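Local atomic coordinates of hypothetical protein (Parabacteroides merdae, PDB entry 4OO3), a protein that is probably an NAD-dependent oxidoreductase, pairing a nucleotide-binding Rossmann fold with a C-terminal oxidoreductase domain, although its substrate is unknown. Residues G10-I15 and P33-D38; A326-R331 and L342-V347. All coordinates share one frame; numbering follows the deposited sequence.

Contact 1: G10-I15 and P33-D38; sequences GEVKLI and PQVSKD
Glu11 OE2 is gripped by two N-H groups: Gln34 NE2 at 3.0 Å and the backbone N of Gly7. The hydrogen bond from the amide is almost straight, 176° at the hydrogen, and OE2 lies in the amide plane of Gln34. The two side chains run side by side in the same direction, their flat ends turned 57° apart. With Glu11 CG between its own N and carbonyl carbon (chi1 72°) and the chain extended beyond it, the carboxylate comes alongside Gln34. OE1 takes the N-H of Thr6, and Gln34 NE2 has a second acceptor in Leu407 O. An alanine in place of Glu11 would probably leave the N-H groups of Thr6 and Gly7 without their carboxylate and the Gln34 amide freer to turn. Next to this polar pair, Val12 N donates to Gln34 O (2.9 Å) and Ser36 N to Val12 O (2.9 Å). Val12 thus bonds to both neighbours of Val35, a single bridge in the parallel pattern, just ahead of the place where strands 14-17 and 38-43 pair in the parallel Rossmann sheet. Leu14 CG rests on Val35 CG1 at 3.6 Å, the side chains crossing at about a right angle, while Val35 CG2 faces Val12 CG1. Leu407 of helix 395-412 packs against both valines. Where the backbones part, a water takes the N-H of Leu14 (2.9 Å) and donates to Ser36 O and Asp38 O. Ser36 OG accepts from Asp38 N at 3.1 Å, an ST turn leading into strand 38-43.

Contact 2: A326-R331 and L342-V347; sequences ADLVIR and LFVEAV
Val329 and Phe343 form a hydrogen-bonded pair of an antiparallel beta hairpin, strands 326-332 and 341-346, in the mixed sheet of the C-terminal domain. Their backbones exchange two bonds, Val329 N to Phe343 O and Phe343 N to Val329 O, and Asp327 and Glu345 do the same. On the face bearing Leu328, Ile330, Leu342 and Val344, Leu342 CD1 fits the hollow between Ile330 CD1 (3.7 Å) and Leu328 CB (4.4 Å), within 3.6 Å of Val329 O; Leu342 CG is anti to its backbone N (chi1 177°), and the chain crosses Ile330 obliquely. Leu328 lies alongside Val344, CD2 to CG2 3.9 Å, and Ala326 CB faces Val344 CG1 farther along the row. Helices 155-164 and 352-369 pack onto this face. On the other, Val329 is the bump that the longer chains fold around: its CG2 presses on Glu345 CD at 3.8 Å, and its CG1 sits against the centre of one face of the Arg331 guanidinium. Arg331 and Glu345 meet tip to tip across it in a salt bridge, their flat groups nearly coplanar, though the modelled NH2 to OE2 distance of 2.4 Å is doubtfully short. The arginine chain also crosses Phe343 at about a right angle; NE stands 3.8 Å above one face of the ring, offset toward the rim, while Val329 O lies in the ring plane at its edge.

Both contacts are partly buried and lie on opposite sides of the chain's centre, their centres about 44 Å apart and their nearest atoms about 31 Å. They hold different elements: contact 1 joins the lead-in loops of the neighbouring parallel strands 14-17 and 38-43 in the Rossmann-fold domain, contact 2 the adjacent hairpin strands 326-332 and 341-346 of the C-terminal sheet. That difference shows in the bonding: a single bridge with scattered backbone, side-chain and water-mediated bonds in the first, five regular pairs in the second. One helix covers the valines of contact 1, two helices one face of contact 2, and only 326-331 with 342-347 carries a salt bridge between its segments.

Contact 1: G10-I15 and P33-D38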
loop_
_atom_site.group_PDB
_atom_site.type_symbol
_atom_site.label_atom_id
_atom_site.label_comp_id
_atom_site.label_asym_id
_atom_site.label_seq_id
_atom_site.Cartn_x
_atom_site.Cartn_y
_atom_site.Cartn_z
ATOM N N GLY A 10 5.003 8.491 25.939
ATOM C CA GLY A 10 5.093 7.104 26.399
ATOM C C GLY A 10 3.768 6.378 26.589
ATOM O O GLY A 10 3.750 5.257 27.104
ATOM N N GLU A 11 2.663 6.999 26.170
ATOM C CA GLU A 11 1.324 6.420 26.345
ATOM C C GLU A 11 1.077 5.227 25.415
ATOM O O GLU A 11 0.383 4.280 25.782
ATOM C CB GLU A 11 0.239 7.484 26.130
ATOM C CG GLU A 11 0.055 7.927 24.682
ATOM C CD GLU A 11 -1.042 8.963 24.504
ATOM O OE1 GLU A 11 -1.617 9.410 25.512
ATOM O OE2 GLU A 11 -1.334 9.334 23.346
ATOM N N VAL A 12 1.637 5.287 24.211
ATOM C CA VAL A 12 1.509 4.198 23.246
ATOM C C VAL A 12 2.582 3.162 23.539
ATOM O O VAL A 12 3.766 3.494 23.602
ATOM C CB VAL A 12 1.650 4.709 21.798
ATOM C CG1 VAL A 12 1.796 3.554 20.813
ATOM C CG2 VAL A 12 0.459 5.585 21.436
ATOM N N LYS A 13 2.157 1.915 23.720
ATOM C CA LYS A 13 3.059 0.817 24.052
ATOM C C LYS A 13 3.003 -0.233 22.963
ATOM O O LYS A 13 2.029 -0.979 22.873
ATOM C CB LYS A 13 2.668 0.180 25.385
ATOM C CG LYS A 13 3.225 0.885 26.608
ATOM C CD LYS A 13 2.143 1.510 27.461
ATOM C CE LYS A 13 2.747 2.153 28.699
ATOM N NZ LYS A 13 1.768 2.211 29.815
ATOM N N LEU A 14 4.059 -0.314 22.163
ATOM C CA LEU A 14 4.067 -1.160 20.968
ATOM C C LEU A 14 4.315 -2.640 21.248
ATOM O O LEU A 14 5.170 -3.002 22.043
ATOM C CB LEU A 14 5.131 -0.693 19.967
ATOM C CG LEU A 14 5.036 0.710 19.378
ATOM C CD1 LEU A 14 6.112 0.882 18.311
ATOM C CD2 LEU A 14 3.650 0.974 18.813
ATOM N N ILE A 15 3.551 -3.478 20.561
ATOM C CA ILE A 15 3.816 -4.900 20.472
ATOM C C ILE A 15 4.147 -5.188 19.023
ATOM O O ILE A 15 3.420 -4.779 18.138
ATOM C CB ILE A 15 2.578 -5.738 20.823
ATOM C CG1 ILE A 15 2.100 -5.431 22.243
ATOM C CG2 ILE A 15 2.889 -7.218 20.651
ATOM C CD1 ILE A 15 0.724 -5.982 22.558
ATOM N N PRO A 33 7.219 10.987 20.427
ATOM C CA PRO A 33 7.127 11.131 21.882
ATOM C C PRO A 33 6.029 10.282 22.520
ATOM O O PRO A 33 6.197 9.814 23.646
ATOM C CB PRO A 33 6.816 12.623 22.078
ATOM C CG PRO A 33 7.279 13.290 20.837
ATOM C CD PRO A 33 7.097 12.284 19.735
ATOM N N GLN A 34 4.917 10.099 21.807
ATOM C CA GLN A 34 3.820 9.234 22.255
ATOM C C GLN A 34 4.255 7.804 22.523
ATOM O O GLN A 34 3.650 7.118 23.341
ATOM C CB GLN A 34 2.713 9.171 21.201
ATOM C CG GLN A 34 1.621 10.208 21.340
ATOM C CD GLN A 34 0.648 10.130 20.183
ATOM O OE1 GLN A 34 1.028 10.376 19.043
ATOM N NE2 GLN A 34 -0.605 9.776 20.465
ATOM N N VAL A 35 5.274 7.339 21.807
ATOM C CA VAL A 35 5.623 5.926 21.844
ATOM C C VAL A 35 6.693 5.622 22.889
ATOM O O VAL A 35 7.816 6.142 22.834
ATOM C CB VAL A 35 6.057 5.410 20.461
ATOM C CG1 VAL A 35 6.307 3.912 20.521
ATOM C CG2 VAL A 35 4.973 5.710 19.434
ATOM N N SER A 36 6.318 4.773 23.841
ATOM C CA SER A 36 7.220 4.333 24.901
ATOM C C SER A 36 8.414 3.632 24.283
ATOM O O SER A 36 8.268 2.896 23.305
ATOM C CB SER A 36 6.485 3.390 25.858
ATOM O OG SER A 36 7.367 2.470 26.459
ATOM N N LYS A 37 9.593 3.865 24.855
ATOM C CA LYS A 37 10.821 3.249 24.353
ATOM C C LYS A 37 10.847 1.733 24.513
ATOM O O LYS A 37 11.560 1.057 23.773
ATOM C CB LYS A 37 12.046 3.854 25.026
ATOM C CG LYS A 37 12.623 5.045 24.284
ATOM C CD LYS A 37 11.716 6.260 24.309
ATOM C CE LYS A 37 12.365 7.397 23.540
ATOM N NZ LYS A 37 11.687 8.695 23.766
ATOM N N ASP A 38 10.074 1.211 25.466
ATOM C CA ASP A 38 9.986 -0.229 25.704
ATOM C C ASP A 38 9.018 -0.835 24.708
ATOM O O ASP A 38 7.845 -0.469 24.671
ATOM C CB ASP A 38 9.509 -0.535 27.132
ATOM C CG ASP A 38 10.525 -0.142 28.199
ATOM O OD1 ASP A 38 11.740 -0.109 27.920
ATOM O OD2 ASP A 38 10.106 0.122 29.342
HETATM O O HOH W 1 6.451 1.032 23.054
#

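Contact 2: A326-R331 and L342-V347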
loop_
_atom_site.group_PDB
_atom_site.type_symbol
_atom_site.label_atom_id
_atom_site.label_comp_id
_atom_site.label_asym_id
_atom_site.label_seq_id
_atom_site.Cartn_x
_atom_site.Cartn_y
_atom_site.Cartn_z
ATOM N N ALA A 326 -10.634 16.750 -19.447
ATOM C CA ALA A 326 -9.230 16.372 -19.546
ATOM C C ALA A 326 -8.911 15.039 -18.897
ATOM O O ALA A 326 -9.567 14.633 -17.938
ATOM C CB ALA A 326 -8.364 17.461 -18.926
ATOM N N ASP A 327 -7.888 14.380 -19.446
ATOM C CA ASP A 327 -7.249 13.220 -18.834
ATOM C C ASP A 327 -6.092 13.683 -17.951
ATOM O O ASP A 327 -5.254 14.482 -18.382
ATOM C CB ASP A 327 -6.690 12.273 -19.903
ATOM C CG ASP A 327 -7.767 11.678 -20.794
ATOM O OD1 ASP A 327 -8.943 11.641 -20.385
ATOM O OD2 ASP A 327 -7.431 11.243 -21.918
ATOM N N LEU A 328 -6.051 13.181 -16.720
ATOM C CA LEU A 328 -4.894 13.363 -15.839
ATOM C C LEU A 328 -4.044 12.099 -15.911
ATOM O O LEU A 328 -4.532 11.005 -15.644
ATOM C CB LEU A 328 -5.338 13.613 -14.401
ATOM C CG LEU A 328 -6.281 14.791 -14.206
ATOM C CD1 LEU A 328 -6.757 14.833 -12.761
ATOM C CD2 LEU A 328 -5.603 16.092 -14.602
ATOM N N VAL A 329 -2.773 12.260 -16.256
ATOM C CA VAL A 329 -1.926 11.134 -16.649
ATOM C C VAL A 329 -0.633 11.134 -15.848
ATOM O O VAL A 329 0.050 12.153 -15.771
ATOM C CB VAL A 329 -1.586 11.208 -18.161
ATOM C CG1 VAL A 329 -0.583 10.125 -18.566
ATOM C CG2 VAL A 329 -2.856 11.101 -18.991
ATOM N N ILE A 330 -0.313 9.987 -15.255
ATOM C CA ILE A 330 0.985 9.767 -14.639
ATOM C C ILE A 330 1.816 8.923 -15.589
ATOM O O ILE A 330 1.343 7.903 -16.088
ATOM C CB ILE A 330 0.897 8.982 -13.322
ATOM C CG1 ILE A 330 -0.026 9.676 -12.316
ATOM C CG2 ILE A 330 2.285 8.796 -12.725
ATOM C CD1 ILE A 330 0.510 10.983 -11.789
ATOM N N ARG A 331 3.045 9.363 -15.838
ATOM C CA ARG A 331 4.045 8.540 -16.498
ATOM C C ARG A 331 5.219 8.361 -15.559
ATOM O O ARG A 331 5.653 9.310 -14.894
ATOM C CB ARG A 331 4.512 9.177 -17.794
ATOM C CG ARG A 331 3.439 9.242 -18.868
ATOM C CD ARG A 331 3.905 10.078 -20.046
ATOM N NE ARG A 331 2.813 10.886 -20.576
ATOM C CZ ARG A 331 1.848 10.430 -21.365
ATOM N NH1 ARG A 331 1.818 9.157 -21.738
ATOM N NH2 ARG A 331 0.901 11.257 -21.783
ATOM N N LEU A 342 3.302 14.036 -13.608
ATOM C CA LEU A 342 1.872 14.223 -13.842
ATOM C C LEU A 342 1.637 15.118 -15.059
ATOM O O LEU A 342 2.337 16.114 -15.245
ATOM C CB LEU A 342 1.226 14.840 -12.593
ATOM C CG LEU A 342 -0.265 15.205 -12.612
ATOM C CD1 LEU A 342 -1.163 14.020 -12.943
ATOM C CD2 LEU A 342 -0.640 15.805 -11.263
ATOM N N PHE A 343 0.656 14.749 -15.885
ATOM C CA PHE A 343 0.277 15.532 -17.061
ATOM C C PHE A 343 -1.229 15.807 -17.115
ATOM O O PHE A 343 -2.036 14.985 -16.687
ATOM C CB PHE A 343 0.709 14.808 -18.341
ATOM C CG PHE A 343 2.196 14.622 -18.463
ATOM C CD1 PHE A 343 2.830 13.568 -17.830
ATOM C CD2 PHE A 343 2.961 15.503 -19.217
ATOM C CE1 PHE A 343 4.198 13.398 -17.932
ATOM C CE2 PHE A 343 4.334 15.335 -19.330
ATOM C CZ PHE A 343 4.952 14.280 -18.689
ATOM N N VAL A 344 -1.586 16.975 -17.648
ATOM C CA VAL A 344 -2.968 17.337 -17.953
ATOM C C VAL A 344 -3.133 17.334 -19.468
ATOM O O VAL A 344 -2.437 18.064 -20.170
ATOM C CB VAL A 344 -3.309 18.752 -17.436
ATOM C CG1 VAL A 344 -4.722 19.158 -17.853
ATOM C CG2 VAL A 344 -3.138 18.825 -15.925
ATOM N N GLU A 345 -4.055 16.518 -19.967
ATOM C CA GLU A 345 -4.257 16.369 -21.402
ATOM C C GLU A 345 -5.701 16.684 -21.747
ATOM O O GLU A 345 -6.610 15.967 -21.335
ATOM C CB GLU A 345 -3.901 14.947 -21.838
ATOM C CG GLU A 345 -2.594 14.449 -21.241
ATOM C CD GLU A 345 -2.009 13.247 -21.970
ATOM O OE1 GLU A 345 -2.741 12.587 -22.740
ATOM O OE2 GLU A 345 -0.813 12.968 -21.768
ATOM N N ALA A 346 -5.920 17.764 -22.485
ATOM C CA ALA A 346 -7.276 18.149 -22.844
ATOM C C ALA A 346 -7.876 17.100 -23.760
ATOM O O ALA A 346 -7.162 16.465 -24.541
ATOM C CB ALA A 346 -7.292 19.509 -23.516
ATOM N N VAL A 347 -9.186 16.910 -23.638
ATOM C CA VAL A 347 -9.930 16.013 -24.511
ATOM C C VAL A 347 -10.019 16.668 -25.888
ATOM O O VAL A 347 -10.109 17.891 -25.987
ATOM C CB VAL A 347 -11.332 15.717 -23.927
ATOM C CG1 VAL A 347 -12.241 15.041 -24.945
ATOM C CG2 VAL A 347 -11.201 14.855 -22.674
#